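Local coordinates for protein probable mannosyltransferase KTR4 (Saccharomyces cerevisiae, PDB 5A07) that is a probable mannosyltransferase of the GT-A glycosyltransferase clan, modelled here with guanosine-5'-diphosphate and a manganese ion bound, at residues T276-E281 against M338-E343; P284-V289 against S331-K336; T382-C387 against S410-Q415. One frame throughout, in Å; residues are numbered along the deposited sequence.

Contact 1: T276-E281 against M338-E343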
loop_
_atom_site.group_PDB
_atom_site.type_symbol
_atom_site.label_atom_id
_atom_site.label_comp_id
_atom_site.label_asym_id
_atom_site.label_seq_id
_atom_site.Cartn_x
_atom_site.Cartn_y
_atom_site.Cartn_z
ATOM N N THR B 276 -13.349 -5.410 -12.082
ATOM C CA THR B 276 -12.923 -6.345 -11.073
ATOM C C THR B 276 -14.109 -7.219 -10.650
ATOM O O THR B 276 -13.944 -8.415 -10.414
ATOM C CB THR B 276 -12.381 -5.572 -9.855
ATOM O OG1 THR B 276 -11.185 -4.837 -10.183
ATOM C CG2 THR B 276 -12.088 -6.528 -8.714
ATOM N N MET B 277 -15.326 -6.646 -10.625
ATOM C CA MET B 277 -16.528 -7.490 -10.351
ATOM C C MET B 277 -16.783 -8.536 -11.462
ATOM O O MET B 277 -17.119 -9.693 -11.146
ATOM C CB MET B 277 -17.756 -6.611 -10.148
ATOM C CG MET B 277 -17.708 -5.860 -8.827
ATOM S SD MET B 277 -17.613 -6.904 -7.390
ATOM C CE MET B 277 -15.841 -7.008 -7.053
ATOM N N ASP B 278 -16.554 -8.157 -12.722
ATOM C CA ASP B 278 -16.645 -9.131 -13.833
ATOM C C ASP B 278 -15.636 -10.218 -13.592
ATOM O O ASP B 278 -15.961 -11.384 -13.685
ATOM C CB ASP B 278 -16.372 -8.490 -15.206
ATOM C CG ASP B 278 -17.487 -7.561 -15.673
ATOM O OD1 ASP B 278 -18.616 -7.699 -15.186
ATOM O OD2 ASP B 278 -17.220 -6.652 -16.479
ATOM N N PHE B 279 -14.397 -9.877 -13.206
ATOM C CA PHE B 279 -13.433 -10.941 -12.964
ATOM C C PHE B 279 -13.862 -11.869 -11.837
ATOM O O PHE B 279 -13.709 -13.088 -11.922
ATOM C CB PHE B 279 -12.040 -10.319 -12.632
ATOM C CG PHE B 279 -11.017 -11.305 -12.201
ATOM C CD1 PHE B 279 -10.259 -11.988 -13.139
ATOM C CD2 PHE B 279 -10.728 -11.479 -10.886
ATOM C CE1 PHE B 279 -9.297 -12.919 -12.732
ATOM C CE2 PHE B 279 -9.773 -12.391 -10.467
ATOM C CZ PHE B 279 -9.028 -13.076 -11.397
ATOM N N VAL B 280 -14.370 -11.283 -10.762
ATOM C CA VAL B 280 -14.802 -12.083 -9.600
ATOM C C VAL B 280 -15.998 -13.008 -9.943
ATOM O O VAL B 280 -16.023 -14.128 -9.487
ATOM C CB VAL B 280 -15.159 -11.152 -8.409
ATOM C CG1 VAL B 280 -15.997 -11.848 -7.388
ATOM C CG2 VAL B 280 -13.885 -10.608 -7.764
ATOM N N GLU B 281 -16.971 -12.512 -10.715
ATOM C CA GLU B 281 -18.086 -13.378 -11.200
ATOM C C GLU B 281 -17.524 -14.577 -11.951
ATOM O O GLU B 281 -17.979 -15.661 -11.730
ATOM C CB GLU B 281 -19.123 -12.569 -12.029
ATOM C CG GLU B 281 -20.129 -11.815 -11.139
ATOM C CD GLU B 281 -20.462 -10.357 -11.556
ATOM O OE1 GLU B 281 -20.393 -10.013 -12.784
ATOM O OE2 GLU B 281 -20.781 -9.531 -10.636
ATOM N N MET B 338 -4.147 -9.796 -12.293
ATOM C CA MET B 338 -3.270 -8.848 -13.029
ATOM C C MET B 338 -3.414 -9.022 -14.580
ATOM O O MET B 338 -3.531 -8.040 -15.329
ATOM C CB MET B 338 -1.779 -9.044 -12.626
ATOM C CG MET B 338 -1.422 -8.661 -11.191
ATOM S SD MET B 338 -1.995 -7.008 -10.740
ATOM C CE MET B 338 -3.477 -7.430 -9.851
ATOM N N GLN B 339 -3.366 -10.253 -15.030
ATOM C CA GLN B 339 -3.630 -10.555 -16.464
ATOM C C GLN B 339 -4.949 -9.991 -17.003
ATOM O O GLN B 339 -4.988 -9.305 -18.058
ATOM C CB GLN B 339 -3.555 -12.052 -16.733
ATOM C CG GLN B 339 -3.440 -12.361 -18.246
ATOM C CD GLN B 339 -2.560 -11.343 -19.081
ATOM O OE1 GLN B 339 -1.350 -11.176 -18.831
ATOM N NE2 GLN B 339 -3.195 -10.639 -20.057
ATOM N N TYR B 340 -5.996 -10.133 -16.211
ATOM C CA TYR B 340 -7.292 -9.584 -16.561
ATOM C C TYR B 340 -7.240 -8.079 -16.694
ATOM O O TYR B 340 -7.726 -7.469 -17.694
ATOM C CB TYR B 340 -8.340 -10.005 -15.495
ATOM C CG TYR B 340 -9.778 -9.752 -15.907
ATOM C CD1 TYR B 340 -10.524 -10.719 -16.585
ATOM C CD2 TYR B 340 -10.388 -8.557 -15.602
ATOM C CE1 TYR B 340 -11.838 -10.482 -16.928
ATOM C CE2 TYR B 340 -11.701 -8.300 -15.979
ATOM C CZ TYR B 340 -12.417 -9.276 -16.638
ATOM O OH TYR B 340 -13.708 -9.035 -17.001
ATOM N N LEU B 341 -6.610 -7.431 -15.712
ATOM C CA LEU B 341 -6.526 -5.978 -15.833
ATOM C C LEU B 341 -5.644 -5.555 -17.033
ATOM O O LEU B 341 -5.872 -4.497 -17.616
ATOM C CB LEU B 341 -5.965 -5.359 -14.519
ATOM C CG LEU B 341 -6.809 -5.637 -13.252
ATOM C CD1 LEU B 341 -6.140 -5.007 -12.016
ATOM C CD2 LEU B 341 -8.227 -5.132 -13.397
ATOM N N GLU B 342 -4.588 -6.303 -17.289
ATOM C CA GLU B 342 -3.680 -6.017 -18.434
ATOM C C GLU B 342 -4.518 -6.007 -19.731
ATOM O O GLU B 342 -4.475 -5.035 -20.471
ATOM C CB GLU B 342 -2.569 -7.065 -18.503
ATOM C CG GLU B 342 -1.615 -6.956 -19.707
ATOM C CD GLU B 342 -0.744 -5.691 -19.721
ATOM O OE1 GLU B 342 -0.856 -4.799 -18.841
ATOM O OE2 GLU B 342 0.118 -5.569 -20.617
ATOM N N GLU B 343 -5.384 -7.008 -19.884
ATOM C CA GLU B 343 -6.283 -7.125 -21.052
ATOM C C GLU B 343 -7.250 -6.001 -21.188
ATOM O O GLU B 343 -7.459 -5.529 -22.260
ATOM C CB GLU B 343 -7.037 -8.439 -21.046
ATOM C CG GLU B 343 -6.187 -9.601 -21.533
ATOM C CD GLU B 343 -6.600 -10.992 -21.011
ATOM O OE1 GLU B 343 -7.750 -11.171 -20.516
ATOM O OE2 GLU B 343 -5.749 -11.926 -21.098
#

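Contact 2: P284-V289 against S331-K336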
loop_
_atom_site.group_PDB
_atom_site.type_symbol
_atom_site.label_atom_id
_atom_site.label_comp_id
_atom_site.label_asym_id
_atom_site.label_seq_id
_atom_site.Cartn_x
_atom_site.Cartn_y
_atom_site.Cartn_z
ATOM N N PRO B 284 -15.233 -17.094 -8.754
ATOM C CA PRO B 284 -15.682 -17.006 -7.357
ATOM C C PRO B 284 -14.845 -17.728 -6.362
ATOM O O PRO B 284 -14.810 -17.326 -5.173
ATOM C CB PRO B 284 -17.084 -17.647 -7.356
ATOM C CG PRO B 284 -17.250 -18.282 -8.675
ATOM C CD PRO B 284 -16.224 -17.735 -9.640
ATOM N N ASN B 285 -14.205 -18.809 -6.798
ATOM C CA ASN B 285 -13.345 -19.595 -5.944
ATOM C C ASN B 285 -12.100 -18.777 -5.429
ATOM O O ASN B 285 -11.491 -19.173 -4.490
ATOM C CB ASN B 285 -12.827 -20.803 -6.708
ATOM C CG ASN B 285 -12.310 -20.425 -8.133
ATOM O OD1 ASN B 285 -13.052 -19.856 -8.989
ATOM N ND2 ASN B 285 -11.033 -20.728 -8.397
ATOM N N TYR B 286 -11.762 -17.675 -6.071
ATOM C CA TYR B 286 -10.612 -16.838 -5.620
ATOM C C TYR B 286 -11.000 -15.968 -4.430
ATOM O O TYR B 286 -10.130 -15.543 -3.693
ATOM C CB TYR B 286 -10.113 -15.948 -6.770
ATOM C CG TYR B 286 -9.454 -16.690 -7.906
ATOM C CD1 TYR B 286 -8.961 -17.958 -7.762
ATOM C CD2 TYR B 286 -9.300 -16.073 -9.119
ATOM C CE1 TYR B 286 -8.312 -18.607 -8.842
ATOM C CE2 TYR B 286 -8.669 -16.698 -10.165
ATOM C CZ TYR B 286 -8.164 -17.948 -9.993
ATOM O OH TYR B 286 -7.592 -18.538 -11.060
ATOM N N LEU B 287 -12.296 -15.702 -4.261
ATOM C CA LEU B 287 -12.786 -14.965 -3.094
ATOM C C LEU B 287 -12.402 -15.618 -1.754
ATOM O O LEU B 287 -12.518 -16.809 -1.608
ATOM C CB LEU B 287 -14.309 -14.747 -3.160
ATOM C CG LEU B 287 -14.790 -13.823 -4.263
ATOM C CD1 LEU B 287 -16.301 -13.919 -4.380
ATOM C CD2 LEU B 287 -14.416 -12.385 -3.949
ATOM N N ASN B 288 -11.892 -14.845 -0.780
ATOM C CA ASN B 288 -11.701 -15.315 0.596
ATOM C C ASN B 288 -12.896 -14.970 1.415
ATOM O O ASN B 288 -13.407 -13.839 1.324
ATOM C CB ASN B 288 -10.450 -14.701 1.248
ATOM C CG ASN B 288 -10.119 -15.333 2.562
ATOM O OD1 ASN B 288 -10.710 -15.047 3.579
ATOM N ND2 ASN B 288 -9.198 -16.225 2.537
ATOM N N VAL B 289 -13.390 -15.915 2.220
ATOM C CA VAL B 289 -14.665 -15.685 2.919
ATOM C C VAL B 289 -14.498 -14.650 4.025
ATOM O O VAL B 289 -15.468 -14.079 4.461
ATOM C CB VAL B 289 -15.317 -16.989 3.499
ATOM C CG1 VAL B 289 -15.578 -17.966 2.347
ATOM C CG2 VAL B 289 -14.425 -17.658 4.526
ATOM N N SER B 331 0.781 -15.708 -6.280
ATOM C CA SER B 331 -0.285 -16.706 -6.186
ATOM C C SER B 331 -1.240 -16.553 -7.307
ATOM O O SER B 331 -1.315 -15.533 -7.973
ATOM C CB SER B 331 -1.053 -16.557 -4.838
ATOM O OG SER B 331 -1.944 -15.398 -4.844
ATOM N N GLU B 332 -1.997 -17.626 -7.579
ATOM C CA GLU B 332 -2.823 -17.684 -8.790
ATOM C C GLU B 332 -3.851 -16.605 -8.837
ATOM O O GLU B 332 -3.995 -15.921 -9.847
ATOM C CB GLU B 332 -3.481 -19.077 -8.926
ATOM C CG GLU B 332 -4.391 -19.122 -10.154
ATOM C CD GLU B 332 -5.224 -20.414 -10.219
ATOM O OE1 GLU B 332 -4.799 -21.445 -9.708
ATOM O OE2 GLU B 332 -6.356 -20.357 -10.739
ATOM N N PRO B 333 -4.551 -16.319 -7.718
ATOM C CA PRO B 333 -5.565 -15.296 -7.839
ATOM C C PRO B 333 -5.023 -13.913 -8.210
ATOM O O PRO B 333 -5.606 -13.182 -9.042
ATOM C CB PRO B 333 -6.205 -15.267 -6.453
ATOM C CG PRO B 333 -5.836 -16.530 -5.805
ATOM C CD PRO B 333 -4.551 -16.963 -6.404
ATOM N N TYR B 334 -3.896 -13.544 -7.597
ATOM C CA TYR B 334 -3.295 -12.211 -7.867
ATOM C C TYR B 334 -2.820 -12.163 -9.312
ATOM O O TYR B 334 -3.117 -11.221 -10.047
ATOM C CB TYR B 334 -2.117 -11.904 -6.929
ATOM C CG TYR B 334 -1.738 -10.458 -7.017
ATOM C CD1 TYR B 334 -2.366 -9.519 -6.217
ATOM C CD2 TYR B 334 -0.771 -10.001 -7.917
ATOM C CE1 TYR B 334 -2.042 -8.154 -6.298
ATOM C CE2 TYR B 334 -0.454 -8.665 -8.014
ATOM C CZ TYR B 334 -1.096 -7.729 -7.229
ATOM O OH TYR B 334 -0.784 -6.394 -7.311
ATOM N N GLU B 335 -2.078 -13.169 -9.728
ATOM C CA GLU B 335 -1.542 -13.168 -11.118
ATOM C C GLU B 335 -2.626 -13.184 -12.198
ATOM O O GLU B 335 -2.556 -12.461 -13.209
ATOM C CB GLU B 335 -0.622 -14.342 -11.302
ATOM C CG GLU B 335 0.595 -14.340 -10.368
ATOM C CD GLU B 335 1.696 -13.409 -10.851
ATOM O OE1 GLU B 335 1.395 -12.239 -11.233
ATOM O OE2 GLU B 335 2.871 -13.868 -10.857
ATOM N N LYS B 336 -3.706 -13.934 -11.945
ATOM C CA LYS B 336 -4.831 -13.960 -12.893
ATOM C C LYS B 336 -5.543 -12.646 -12.937
ATOM O O LYS B 336 -5.972 -12.133 -14.026
ATOM C CB LYS B 336 -5.798 -15.059 -12.492
ATOM C CG LYS B 336 -5.188 -16.437 -12.598
ATOM C CD LYS B 336 -5.175 -16.907 -14.050
ATOM C CE LYS B 336 -4.922 -18.425 -14.056
ATOM N NZ LYS B 336 -4.365 -18.846 -15.361
#

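Contact 3: T382-C387 against S410-Q415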
loop_
_atom_site.group_PDB
_atom_site.type_symbol
_atom_site.label_atom_id
_atom_site.label_comp_id
_atom_site.label_asym_id
_atom_site.label_seq_id
_atom_site.Cartn_x
_atom_site.Cartn_y
_atom_site.Cartn_z
ATOM N N THR B 382 4.367 13.104 1.808
ATOM C CA THR B 382 3.423 14.224 1.606
ATOM C C THR B 382 2.092 13.783 0.951
ATOM O O THR B 382 2.130 13.019 0.038
ATOM C CB THR B 382 4.051 15.409 0.727
ATOM O OG1 THR B 382 3.042 16.432 0.633
ATOM C CG2 THR B 382 4.396 14.998 -0.695
ATOM N N PRO B 383 0.938 14.234 1.436
ATOM C CA PRO B 383 0.667 15.158 2.544
ATOM C C PRO B 383 0.203 14.494 3.857
ATOM O O PRO B 383 -0.357 15.182 4.720
ATOM C CB PRO B 383 -0.528 15.933 2.022
ATOM C CG PRO B 383 -1.315 14.936 1.243
ATOM C CD PRO B 383 -0.292 13.991 0.644
ATOM N N TYR B 384 0.491 13.217 4.068
ATOM C CA TYR B 384 -0.129 12.496 5.197
ATOM C C TYR B 384 0.891 11.869 6.090
ATOM O O TYR B 384 1.983 11.433 5.653
ATOM C CB TYR B 384 -1.084 11.440 4.642
ATOM C CG TYR B 384 -2.226 11.958 3.766
ATOM C CD1 TYR B 384 -3.170 12.811 4.260
ATOM C CD2 TYR B 384 -2.333 11.587 2.447
ATOM C CE1 TYR B 384 -4.143 13.320 3.452
ATOM C CE2 TYR B 384 -3.349 12.026 1.622
ATOM C CZ TYR B 384 -4.258 12.881 2.146
ATOM O OH TYR B 384 -5.237 13.378 1.392
ATOM N N THR B 385 0.508 11.747 7.357
ATOM C CA THR B 385 1.395 11.232 8.379
ATOM C C THR B 385 0.661 10.263 9.299
ATOM O O THR B 385 -0.460 10.550 9.728
ATOM C CB THR B 385 1.930 12.374 9.256
ATOM O OG1 THR B 385 2.695 13.280 8.445
ATOM C CG2 THR B 385 2.848 11.890 10.282
ATOM N N ASN B 386 1.301 9.115 9.593
ATOM C CA ASN B 386 0.924 8.259 10.693
ATOM C C ASN B 386 1.885 8.582 11.845
ATOM O O ASN B 386 3.078 8.259 11.754
ATOM C CB ASN B 386 1.079 6.781 10.296
ATOM C CG ASN B 386 0.763 5.854 11.441
ATOM O OD1 ASN B 386 -0.354 5.909 12.031
ATOM N ND2 ASN B 386 1.710 4.976 11.761
ATOM N N CYS B 387 1.376 9.181 12.915
ATOM C CA CYS B 387 2.208 9.636 14.028
ATOM C C CYS B 387 1.621 9.123 15.348
ATOM O O CYS B 387 0.650 9.716 15.842
ATOM C CB CYS B 387 2.284 11.158 14.046
ATOM S SG CYS B 387 3.493 11.703 15.310
ATOM N N SER B 410 -6.985 20.440 6.861
ATOM C CA SER B 410 -8.192 19.778 7.348
ATOM C C SER B 410 -9.167 19.469 6.214
ATOM O O SER B 410 -9.963 18.531 6.354
ATOM C CB SER B 410 -8.875 20.613 8.441
ATOM O OG SER B 410 -9.435 21.708 7.780
ATOM N N ASP B 411 -9.107 20.159 5.074
ATOM C CA ASP B 411 -9.907 19.775 3.934
ATOM C C ASP B 411 -9.632 18.375 3.444
ATOM O O ASP B 411 -10.457 17.784 2.793
ATOM C CB ASP B 411 -9.725 20.676 2.734
ATOM C CG ASP B 411 -10.434 22.051 2.907
ATOM O OD1 ASP B 411 -11.013 22.324 3.984
ATOM O OD2 ASP B 411 -10.385 22.879 1.958
ATOM N N LEU B 412 -8.431 17.866 3.645
ATOM C CA LEU B 412 -8.096 16.504 3.217
ATOM C C LEU B 412 -8.485 15.466 4.285
ATOM O O LEU B 412 -8.228 14.262 4.060
ATOM C CB LEU B 412 -6.580 16.384 2.922
ATOM C CG LEU B 412 -6.019 17.344 1.866
ATOM C CD1 LEU B 412 -4.520 17.096 1.752
ATOM C CD2 LEU B 412 -6.757 17.183 0.525
ATOM N N ASP B 413 -9.066 15.871 5.423
ATOM C CA ASP B 413 -9.466 14.861 6.457
ATOM C C ASP B 413 -10.406 13.837 5.898
ATOM O O ASP B 413 -10.342 12.643 6.289
ATOM C CB ASP B 413 -10.095 15.478 7.702
ATOM C CG ASP B 413 -9.058 16.166 8.599
ATOM O OD1 ASP B 413 -7.898 15.698 8.636
ATOM O OD2 ASP B 413 -9.460 17.113 9.305
ATOM N N ASN B 414 -11.248 14.230 4.955
ATOM C CA ASN B 414 -12.141 13.238 4.349
ATOM C C ASN B 414 -11.517 12.251 3.355
ATOM O O ASN B 414 -12.220 11.373 2.838
ATOM C CB ASN B 414 -13.367 13.918 3.711
ATOM C CG ASN B 414 -13.045 14.654 2.450
ATOM O OD1 ASN B 414 -11.897 14.930 2.092
ATOM N ND2 ASN B 414 -14.095 15.049 1.781
ATOM N N GLN B 415 -10.216 12.370 3.097
ATOM C CA GLN B 415 -9.485 11.373 2.359
ATOM C C GLN B 415 -8.965 10.181 3.226
ATOM O O GLN B 415 -8.492 9.237 2.703
ATOM C CB GLN B 415 -8.317 12.063 1.593
ATOM C CG GLN B 415 -8.770 13.169 0.634
ATOM C CD GLN B 415 -9.829 12.711 -0.308
ATOM O OE1 GLN B 415 -9.614 11.842 -1.098
ATOM N NE2 GLN B 415 -11.030 13.307 -0.207
#

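Contact 1: T276-E281 against M338-E343
The Y340 ring carries F279 on one face: F279 CB stands 3.8 Å from the ring centroid, only 11° off the normal, in a CH-pi contact. The F279 ring, in turn, directs an edge at that face in an offset edge-to-face pair, with centroids 5.3 Å apart and planes at 60°. Its leading atom is CD1, which comes to 3.6 Å from Y340 CG. Both aromatic residues have CG anti to the backbone N, and the two side chains lie alongside each other, pointing in opposite senses, which brings CB and CD1 of F279 against the Y340 ring. The contact thus joins helix 272-282 to helix 332-344 in the GT-A glycosyltransferase-family chain, the short segments running 133° apart with axes 10.5 Å from each other at closest approach. Beyond the ring pair, the phenol oxygen of Y340 reaches the first helix at D278, OH lying 3.3 Å from D278 CB. On the other flank L341 CD2 approaches T276 OG1 at 4.4 Å, a loose contact; that hydroxyl is hydrogen-bonded to L272 O and also to Y337 OH. F365 of helix 354-365 packs against F279, whose ring also meets those of H283 and Y337.

Contact 2: P284-V289 against S331-K336
Y286 lays one face of its ring over P333, whose CA sits 4.0 Å from the ring centroid and 8° off the normal, a CH-pi contact made almost squarely over the centre. The tyrosine closes the short 3-10 turn 284-286 that follows helix 272-282, and the proline belongs to the first turn of helix 332-344, so the contact fastens a loop of this GT-A family protein to the start of a helix. P333 CB adds an apolar touch on Y286 CG at 3.8 Å, and P333 CG lies beside CD1 of the same ring. With CG anti to its carbonyl carbon (chi1 -68°), Y286 extends its ring across the proline, and its hydroxyl comes up to the aliphatic part of K336. The carboxylate of E332 is modelled at the ring edge, but too close to the hydroxyl for its placement to be trusted, and the nature of that meeting remains doubtful. H283 has its ring nearly parallel to that of Y286, and F365 of helix 354-365 touches both Y286 and P333. At the phenol end, K336 CG, set anti to its own carbonyl carbon, lies 3.5 Å from Y286 OH.

Contact 3: T382-C387 against S410-Q415
Strand 384-386 is an outermost strand of a small three-stranded antiparallel sheet, and here its first residue, with the proline before it, meets the 3-10 segment 410-415 that precedes helix 418-425. Y384 makes most of the contact through the end of its ring. Its OH lies 3.6 Å from L412 CB, which sits at the ring edge near the plane, and 3.4 Å from Q415 CB. Because Y384 has CG anti to the carbonyl carbon (chi1 -59°), its ring extends under P383, whose CG stands 3.5 Å above the ring plane over its centre. The cis-proline therefore covers one face of the neighbouring tyrosine while meeting the other segment itself, CG to L412 CD1 at 3.9 Å. L412 crosses both residues at about a right angle. Q415 meets the phenol with its CB and CG, then bends at chi2 (-52°), and its amide turns to N414, where NE2 donates to OD1 at 2.9 Å from above the carbonyl plane. F406 stacks on Y384 and W318 meets it edge-to-face. The side chain of P383 is about 9 Å from both the bound guanosine-5'-diphosphate and the manganese ion. The segments are thus joined by van der Waals contact, in which a phenol oxygen rests against aliphatic carbons of L412 and Q415, while the glutamine's NE2 is engaged by N414 of its own segment.

Overall arrangement
Contacts 1 and 2 are neighbours, their centres 11 Å apart, and share helix 332-344: segment 331-336 supplies its start and segment 338-343 a later part. Along the chain, segments 276-281 and 284-289 come first and their partners return in reverse order, so contact 2 lies within the span bracketed by contact 1. The two join into one packed region, F279 CZ lying 3.8 Å from Y286 CD2, with helix 354-365 touching both. Contact 3, later in sequence, has its centre 31 and 32 Å from theirs and its nearest atoms about 19 and 20 Å away. It involves the three-stranded sheet, its P383 side chain about 9 Å from the ligands, opposite contact 2 across the chain's centre.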